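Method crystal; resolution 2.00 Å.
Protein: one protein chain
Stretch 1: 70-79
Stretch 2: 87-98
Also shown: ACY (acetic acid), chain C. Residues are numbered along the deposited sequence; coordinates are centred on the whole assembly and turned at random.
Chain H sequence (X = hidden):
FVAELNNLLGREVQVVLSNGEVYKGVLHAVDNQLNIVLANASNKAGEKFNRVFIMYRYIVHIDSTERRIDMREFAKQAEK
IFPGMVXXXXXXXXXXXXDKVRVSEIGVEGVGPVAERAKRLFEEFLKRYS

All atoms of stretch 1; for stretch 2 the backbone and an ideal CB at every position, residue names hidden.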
ATOM      1  N   ASP H  70      32.490 -21.137 -21.370  1.00 31.24           N
ATOM      2  CA  ASP H  70      32.807 -22.566 -21.464  1.00 31.28           C
ATOM      3  C   ASP H  70      34.250 -22.674 -20.885  1.00 31.09           C
ATOM      4  O   ASP H  70      35.226 -22.239 -21.521  1.00 29.02           O
ATOM      5  CB  ASP H  70      32.802 -22.999 -22.936  1.00 33.27           C
ATOM      6  CG  ASP H  70      33.196 -24.483 -23.123  1.00 35.81           C
ATOM      7  OD1 ASP H  70      33.702 -25.137 -22.176  1.00 36.57           O
ATOM      8  OD2 ASP H  70      32.992 -25.000 -24.239  1.00 39.74           O
HETATM    9  N   MSE H  71      34.396 -23.258 -19.701  1.00 30.13           N
HETATM   10  CA  MSE H  71      35.704 -23.308 -19.086  1.00 31.24           C
HETATM   11  C   MSE H  71      36.704 -24.221 -19.781  1.00 32.45           C
HETATM   12  O   MSE H  71      37.906 -23.974 -19.701  1.00 31.44           O
HETATM   13  CB  MSE H  71      35.600 -23.682 -17.600  1.00 31.02           C
HETATM   14  CG  MSE H  71      34.816 -22.647 -16.811  1.00 32.30           C
HETATM   15 SE   MSE H  71      35.457 -20.845 -17.096  0.73 29.44          SE
HETATM   16  CE  MSE H  71      37.005 -20.967 -15.999  1.00 24.54           C
ATOM     17  N   ARG H  72      36.212 -25.275 -20.427  1.00 32.97           N
ATOM     18  CA  ARG H  72      37.098 -26.188 -21.160  1.00 34.63           C
ATOM     19  C   ARG H  72      37.666 -25.411 -22.325  1.00 32.06           C
ATOM     20  O   ARG H  72      38.829 -25.526 -22.621  1.00 32.93           O
ATOM     21  CB  ARG H  72      36.345 -27.436 -21.668  1.00 35.11           C
ATOM     22  CG  ARG H  72      36.117 -28.492 -20.601  1.00 38.06           C
ATOM     23  CD  ARG H  72      35.711 -29.822 -21.240  1.00 43.81           C
ATOM     24  NE  ARG H  72      34.421 -30.291 -20.736  1.00 49.16           N
ATOM     25  CZ  ARG H  72      34.293 -31.128 -19.719  1.00 52.20           C
ATOM     26  NH1 ARG H  72      35.378 -31.596 -19.116  1.00 54.50           N
ATOM     27  NH2 ARG H  72      33.085 -31.463 -19.278  1.00 54.53           N
ATOM     28  N   GLU H  73      36.846 -24.606 -22.988  1.00 31.10           N
ATOM     29  CA  GLU H  73      37.358 -23.809 -24.093  1.00 30.15           C
ATOM     30  C   GLU H  73      38.334 -22.759 -23.518  1.00 29.61           C
ATOM     31  O   GLU H  73      39.386 -22.498 -24.095  1.00 30.46           O
ATOM     32  CB  GLU H  73      36.215 -23.139 -24.826  1.00 31.37           C
ATOM     33  CG  GLU H  73      36.680 -22.252 -25.971  1.00 37.18           C
ATOM     34  CD  GLU H  73      37.346 -23.064 -27.105  1.00 39.03           C
ATOM     35  OE1 GLU H  73      36.809 -24.133 -27.499  1.00 41.44           O
ATOM     36  OE2 GLU H  73      38.392 -22.621 -27.601  1.00 38.96           O
ATOM     37  N   PHE H  74      37.999 -22.157 -22.375  1.00 26.80           N
ATOM     38  CA  PHE H  74      38.900 -21.207 -21.755  1.00 25.64           C
ATOM     39  C   PHE H  74      40.276 -21.859 -21.494  1.00 24.87           C
ATOM     40  O   PHE H  74      41.318 -21.240 -21.682  1.00 24.09           O
ATOM     41  CB  PHE H  74      38.351 -20.693 -20.395  1.00 24.26           C
ATOM     42  CG  PHE H  74      39.263 -19.653 -19.699  1.00 22.37           C
ATOM     43  CD1 PHE H  74      39.130 -18.312 -19.969  1.00 22.69           C
ATOM     44  CD2 PHE H  74      40.241 -20.044 -18.795  1.00 22.43           C
ATOM     45  CE1 PHE H  74      39.959 -17.332 -19.358  1.00 21.81           C
ATOM     46  CE2 PHE H  74      41.077 -19.087 -18.165  1.00 24.52           C
ATOM     47  CZ  PHE H  74      40.925 -17.719 -18.461  1.00 23.05           C
ATOM     48  N   ALA H  75      40.259 -23.078 -20.985  1.00 26.20           N
ATOM     49  CA  ALA H  75      41.487 -23.790 -20.666  1.00 27.87           C
ATOM     50  C   ALA H  75      42.277 -24.014 -21.985  1.00 30.16           C
ATOM     51  O   ALA H  75      43.494 -23.776 -22.050  1.00 28.43           O
ATOM     52  CB  ALA H  75      41.155 -25.092 -19.999  1.00 25.48           C
ATOM     53  N   LYS H  76      41.565 -24.426 -23.026  1.00 31.46           N
ATOM     54  CA  LYS H  76      42.185 -24.634 -24.318  1.00 33.50           C
ATOM     55  C   LYS H  76      42.914 -23.370 -24.762  1.00 32.57           C
ATOM     56  O   LYS H  76      44.080 -23.392 -25.118  1.00 31.87           O
ATOM     57  CB  LYS H  76      41.109 -25.015 -25.349  1.00 36.29           C
ATOM     58  CG  LYS H  76      41.635 -25.308 -26.767  1.00 41.34           C
ATOM     59  CD  LYS H  76      40.504 -25.805 -27.679  1.00 43.66           C
ATOM     60  CE  LYS H  76      41.004 -26.124 -29.092  1.00 45.60           C
ATOM     61  NZ  LYS H  76      39.904 -26.667 -29.940  1.00 47.53           N
ATOM     62  N   GLN H  77      42.236 -22.245 -24.723  1.00 31.43           N
ATOM     63  CA  GLN H  77      42.869 -21.022 -25.169  1.00 31.71           C
ATOM     64  C   GLN H  77      43.947 -20.545 -24.191  1.00 30.80           C
ATOM     65  O   GLN H  77      44.956 -19.945 -24.590  1.00 29.53           O
ATOM     66  CB  GLN H  77      41.794 -19.954 -25.391  1.00 33.57           C
ATOM     67  CG  GLN H  77      40.917 -20.242 -26.612  1.00 38.05           C
ATOM     68  CD  GLN H  77      40.039 -19.057 -26.991  1.00 41.68           C
ATOM     69  OE1 GLN H  77      40.380 -17.895 -26.707  1.00 44.10           O
ATOM     70  NE2 GLN H  77      38.912 -19.333 -27.663  1.00 43.35           N
ATOM     71  N   ALA H  78      43.764 -20.810 -22.907  1.00 28.30           N
ATOM     72  CA  ALA H  78      44.797 -20.391 -21.981  1.00 29.50           C
ATOM     73  C   ALA H  78      46.099 -21.207 -22.206  1.00 29.74           C
ATOM     74  O   ALA H  78      47.181 -20.747 -21.880  1.00 28.63           O
ATOM     75  CB  ALA H  78      44.330 -20.555 -20.560  1.00 27.51           C
ATOM     76  N   GLU H  79      45.980 -22.414 -22.760  1.00 32.47           N
ATOM     77  CA  GLU H  79      47.137 -23.278 -23.003  1.00 34.02           C
ATOM     78  C   GLU H  79      48.052 -22.716 -24.094  1.00 34.58           C
ATOM     79  O   GLU H  79      49.223 -23.046 -24.123  1.00 34.72           O
ATOM     80  CB  GLU H  79      46.678 -24.690 -23.372  1.00 38.23           C
ATOM     81  CG  GLU H  79      47.782 -25.701 -23.759  1.00 42.20           C
ATOM     82  CD  GLU H  79      48.590 -26.191 -22.564  1.00 45.69           C
ATOM     83  OE1 GLU H  79      47.969 -26.423 -21.493  1.00 48.05           O
ATOM     84  OE2 GLU H  79      49.829 -26.353 -22.694  1.00 44.89           O
ATOM     85  N   UNK H  87      45.546 -26.398 -16.134  1.00 29.20           N
ATOM     86  CA  UNK H  87      44.870 -27.655 -15.790  1.00 31.24           C
ATOM     87  C   UNK H  87      43.357 -27.389 -15.684  1.00 29.76           C
ATOM     88  O   UNK H  87      42.929 -26.498 -14.961  1.00 31.33           O
ATOM     89  CB  UNK H  87      45.417 -28.232 -14.483  1.00 31.24           C
ATOM     90  N   UNK H  88      42.548 -28.130 -16.407  1.00 28.61           N
ATOM     91  CA  UNK H  88      41.121 -27.930 -16.307  1.00 30.04           C
ATOM     92  C   UNK H  88      40.748 -28.929 -15.202  1.00 30.97           C
ATOM     93  O   UNK H  88      41.235 -30.051 -15.202  1.00 29.08           O
ATOM     94  CB  UNK H  88      40.379 -28.157 -17.626  1.00 30.04           C
ATOM     95  N   UNK H  89      39.925 -28.499 -14.256  1.00 30.62           N
ATOM     96  CA  UNK H  89      39.527 -29.365 -13.163  1.00 32.52           C
ATOM     97  C   UNK H  89      38.025 -29.569 -13.185  1.00 33.24           C
ATOM     98  O   UNK H  89      37.249 -28.728 -12.692  1.00 30.79           O
ATOM     99  CB  UNK H  89      39.972 -28.785 -11.819  1.00 32.52           C
ATOM    100  N   UNK H  90      37.647 -30.706 -13.772  1.00 34.03           N
ATOM    101  CA  UNK H  90      36.266 -31.123 -13.951  1.00 35.44           C
ATOM    102  C   UNK H  90      35.461 -31.156 -12.624  1.00 34.32           C
ATOM    103  O   UNK H  90      34.264 -30.891 -12.613  1.00 34.75           O
ATOM    104  CB  UNK H  90      36.243 -32.505 -14.606  1.00 35.44           C
ATOM    105  N   UNK H  91      36.136 -31.482 -11.526  1.00 32.04           N
ATOM    106  CA  UNK H  91      35.513 -31.559 -10.219  1.00 31.59           C
ATOM    107  C   UNK H  91      34.643 -30.306  -9.914  1.00 30.52           C
ATOM    108  O   UNK H  91      33.519 -30.440  -9.462  1.00 30.22           O
ATOM    109  CB  UNK H  91      36.595 -31.728  -9.150  1.00 31.59           C
ATOM    110  N   UNK H  92      35.155 -29.101 -10.180  1.00 29.41           N
ATOM    111  CA  UNK H  92      34.410 -27.844  -9.913  1.00 27.26           C
ATOM    112  C   UNK H  92      34.267 -26.945 -11.137  1.00 26.97           C
ATOM    113  O   UNK H  92      33.735 -25.826 -11.037  1.00 25.35           O
ATOM    114  CB  UNK H  92      35.107 -27.055  -8.803  1.00 27.26           C
ATOM    115  N   UNK H  93      34.736 -27.442 -12.286  1.00 27.18           N
ATOM    116  CA  UNK H  93      34.654 -26.708 -13.550  1.00 26.93           C
ATOM    117  C   UNK H  93      35.489 -25.445 -13.451  1.00 26.65           C
ATOM    118  O   UNK H  93      35.068 -24.390 -13.914  1.00 26.64           O
ATOM    119  CB  UNK H  93      33.204 -26.368 -13.899  1.00 26.93           C
ATOM    120  N   UNK H  94      36.680 -25.581 -12.865  1.00 24.62           N
ATOM    121  CA  UNK H  94      37.605 -24.476 -12.659  1.00 24.26           C
ATOM    122  C   UNK H  94      38.906 -24.752 -13.439  1.00 24.59           C
ATOM    123  O   UNK H  94      39.256 -25.929 -13.740  1.00 23.72           O
ATOM    124  CB  UNK H  94      37.890 -24.280 -11.168  1.00 24.26           C
ATOM    125  N   UNK H  95      39.602 -23.681 -13.792  1.00 23.01           N
ATOM    126  CA  UNK H  95      40.847 -23.817 -14.538  1.00 23.35           C
ATOM    127  C   UNK H  95      41.985 -23.254 -13.688  1.00 24.24           C
ATOM    128  O   UNK H  95      41.900 -22.109 -13.223  1.00 23.73           O
ATOM    129  CB  UNK H  95      40.763 -23.104 -15.889  1.00 23.35           C
ATOM    130  N   UNK H  96      43.021 -24.058 -13.463  1.00 24.19           N
ATOM    131  CA  UNK H  96      44.193 -23.580 -12.701  1.00 26.36           C
ATOM    132  C   UNK H  96      45.325 -23.207 -13.689  1.00 26.68           C
ATOM    133  O   UNK H  96      45.533 -23.904 -14.685  1.00 29.53           O
ATOM    134  CB  UNK H  96      44.669 -24.646 -11.712  1.00 26.36           C
ATOM    135  N   UNK H  97      46.034 -22.109 -13.436  1.00 26.82           N
ATOM    136  CA  UNK H  97      47.123 -21.663 -14.323  1.00 27.09           C
ATOM    137  C   UNK H  97      48.328 -21.499 -13.400  1.00 28.60           C
ATOM    138  O   UNK H  97      48.367 -20.595 -12.546  1.00 27.88           O
ATOM    139  CB  UNK H  97      46.787 -20.371 -15.070  1.00 27.09           C
ATOM    140  N   UNK H  98      49.308 -22.383 -13.534  1.00 29.57           N
ATOM    141  CA  UNK H  98      50.440 -22.295 -12.608  1.00 32.13           C
ATOM    142  C   UNK H  98      49.917 -22.630 -11.213  1.00 34.53           C
ATOM    143  O   UNK H  98      48.875 -23.276 -11.066  1.00 34.44           O
ATOM    144  CB  UNK H  98      51.090 -20.911 -12.641  1.00 32.13           C
TER
HETATM  145  C   ACY C5012      39.246 -25.546  -7.551  1.00 28.67           C
HETATM  146  O   ACY C5012      37.937 -25.377  -7.666  1.00 28.11           O
HETATM  147  OXT ACY C5012      40.067 -24.936  -6.720  1.00 29.99           O
HETATM  148  CH3 ACY C5012      39.783 -26.569  -8.509  1.00 27.44           C

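Helix 71-79 runs along a hairpin, antiparallel to strand 87-89 and nearly parallel to strand 94-97, so alternate hairpin positions meet it. At position 87 CA-to-CB points away and stretch 1 offers nothing within reach; many residues, polar ones included, would suit. It is Lys87.

Position 88 points toward the helix. Its ideal CB lies 4.0 Å from Ala75 CB and 5.2 Å from Arg72 CG, and the small alanine leaves the backbones close. A flat or long apolar side chain could run on along Met71 and Arg72. The residue is Tyr88, chi1 t. Its CB packs on Ala75 CB at 4.1 Å, and Arg72 CG sits over the ring face, 3.7 Å from the ring centroid, in a CH-pi contact. Met71 CB approaches the ring edge, 3.9 Å from Tyr88 CE1.

Position 89 is out of reach; a beta-branched residue would fit its extended backbone, and Ile89 is found. At position 90 CA-to-CB points sideways, but the ideal CB is 4.7 Å from Arg72 NH1. An acidic side chain could answer that charge, though a polar one would also do. Glu90 forms a salt bridge, its OE1 3.6 Å from Arg72 NH1 and near the guanidinium plane, while Tyr88 CZ lies over one guanidinium face.

Positions 91 and 92 lie in the turn beyond the helix's reach, where polar residues are plausible. They are Glu91 and Thr92; Thr92 OG1 donates a hydrogen bond to O of the acetic acid molecule at 2.6 Å.

Position 93 has phi/psi of 64/43, a left-handed conformation that favours glycine, asparagine or aspartate. Its CB points sideways, 5.0 Å from Met71 CG, leaving room for a short side chain. Asn93 brings OD1 to 3.5 Å from Met71 CB. Tyr88 OH donates a hydrogen bond to Asn93 OD1 at 2.8 Å.

Position 94 points away; its extended backbone suits a beta-branched residue, here Val94. Position 95 points toward an apolar pocket, with Phe74 CD2 and Met71 CE each 4.3 Å from the ideal CB and Ala75 CB at 4.6 Å. A compact aliphatic group fits well: Val95 places CG2 3.7 Å from Ala75 CB and 4.0 Å from Met71 CE.

Position 96 is out of reach, so many residues would serve; it is Leu96. Position 97 faces the helix across a wider gap, favouring a longer aliphatic chain. Ile97 extends CD1 to 4.2 Å from both Ala78 CB and Phe74 CE2, at the phenyl edge. Position 98, with phi/psi of 66/-157, favours glycine, and is Gly98.

Stretch 2 87-98: KYIEETNVVLIG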
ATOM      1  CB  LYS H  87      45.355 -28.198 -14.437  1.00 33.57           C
ATOM      2  CG  LYS H  87      46.828 -28.560 -14.336  1.00 38.55           C
ATOM      3  CD  LYS H  87      47.133 -29.265 -13.018  1.00 42.20           C
ATOM      4  CE  LYS H  87      45.956 -30.162 -12.559  1.00 45.35           C
ATOM      5  NZ  LYS H  87      45.531 -31.243 -13.527  1.00 44.09           N
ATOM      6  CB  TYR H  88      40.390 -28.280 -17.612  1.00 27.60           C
ATOM      7  CG  TYR H  88      38.893 -28.377 -17.405  1.00 30.78           C
ATOM      8  CD1 TYR H  88      38.118 -27.224 -17.144  1.00 32.35           C
ATOM      9  CD2 TYR H  88      38.246 -29.617 -17.406  1.00 31.84           C
ATOM     10  CE1 TYR H  88      36.728 -27.311 -16.886  1.00 32.32           C
ATOM     11  CE2 TYR H  88      36.869 -29.714 -17.148  1.00 32.23           C
ATOM     12  CZ  TYR H  88      36.116 -28.570 -16.890  1.00 32.33           C
ATOM     13  OH  TYR H  88      34.757 -28.679 -16.640  1.00 31.69           O
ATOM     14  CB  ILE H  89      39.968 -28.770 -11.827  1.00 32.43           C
ATOM     15  CG1 ILE H  89      41.493 -28.724 -11.809  1.00 32.87           C
ATOM     16  CG2 ILE H  89      39.426 -29.613 -10.665  1.00 33.32           C
ATOM     17  CD1 ILE H  89      42.026 -28.351 -10.537  1.00 34.85           C
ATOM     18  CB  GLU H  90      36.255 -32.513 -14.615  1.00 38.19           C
ATOM     19  CG  GLU H  90      34.971 -32.787 -15.403  1.00 45.79           C
ATOM     20  CD  GLU H  90      34.964 -34.136 -16.107  1.00 49.90           C
ATOM     21  OE1 GLU H  90      35.891 -34.397 -16.921  1.00 53.99           O
ATOM     22  OE2 GLU H  90      34.020 -34.933 -15.850  1.00 52.74           O
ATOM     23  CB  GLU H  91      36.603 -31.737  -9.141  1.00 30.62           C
ATOM     24  CG  GLU H  91      36.141 -32.541  -7.949  1.00 31.12           C
ATOM     25  CD  GLU H  91      37.119 -32.548  -6.778  1.00 31.54           C
ATOM     26  OE1 GLU H  91      38.361 -32.559  -6.997  1.00 32.68           O
ATOM     27  OE2 GLU H  91      36.625 -32.567  -5.627  1.00 29.50           O
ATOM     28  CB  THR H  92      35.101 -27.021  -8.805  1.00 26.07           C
ATOM     29  OG1 THR H  92      36.525 -27.057  -9.027  1.00 25.91           O
ATOM     30  CG2 THR H  92      34.743 -27.578  -7.415  1.00 22.78           C
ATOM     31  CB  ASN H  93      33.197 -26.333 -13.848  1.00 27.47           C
ATOM     32  CG  ASN H  93      33.009 -25.702 -15.239  1.00 30.66           C
ATOM     33  OD1 ASN H  93      33.593 -26.164 -16.223  1.00 31.23           O
ATOM     34  ND2 ASN H  93      32.162 -24.648 -15.322  1.00 28.96           N
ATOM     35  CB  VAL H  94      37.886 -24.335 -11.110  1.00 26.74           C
ATOM     36  CG1 VAL H  94      39.135 -23.469 -10.808  1.00 25.37           C
ATOM     37  CG2 VAL H  94      36.638 -23.724 -10.434  1.00 23.66           C
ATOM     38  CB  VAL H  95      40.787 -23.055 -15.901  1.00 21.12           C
ATOM     39  CG1 VAL H  95      42.206 -23.056 -16.587  1.00 22.00           C
ATOM     40  CG2 VAL H  95      39.811 -23.754 -16.850  1.00 22.32           C
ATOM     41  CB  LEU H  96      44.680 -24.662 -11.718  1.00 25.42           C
ATOM     42  CG  LEU H  96      43.620 -25.163 -10.716  1.00 27.47           C
ATOM     43  CD1 LEU H  96      44.161 -26.364  -9.965  1.00 26.00           C
ATOM     44  CD2 LEU H  96      43.219 -24.065  -9.732  1.00 26.83           C
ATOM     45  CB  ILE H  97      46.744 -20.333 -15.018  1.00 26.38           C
ATOM     46  CG1 ILE H  97      45.478 -20.562 -15.878  1.00 26.73           C
ATOM     47  CG2 ILE H  97      47.899 -19.822 -15.877  1.00 28.96           C
ATOM     48  CD1 ILE H  97      44.919 -19.327 -16.542  1.00 24.17           C
TER
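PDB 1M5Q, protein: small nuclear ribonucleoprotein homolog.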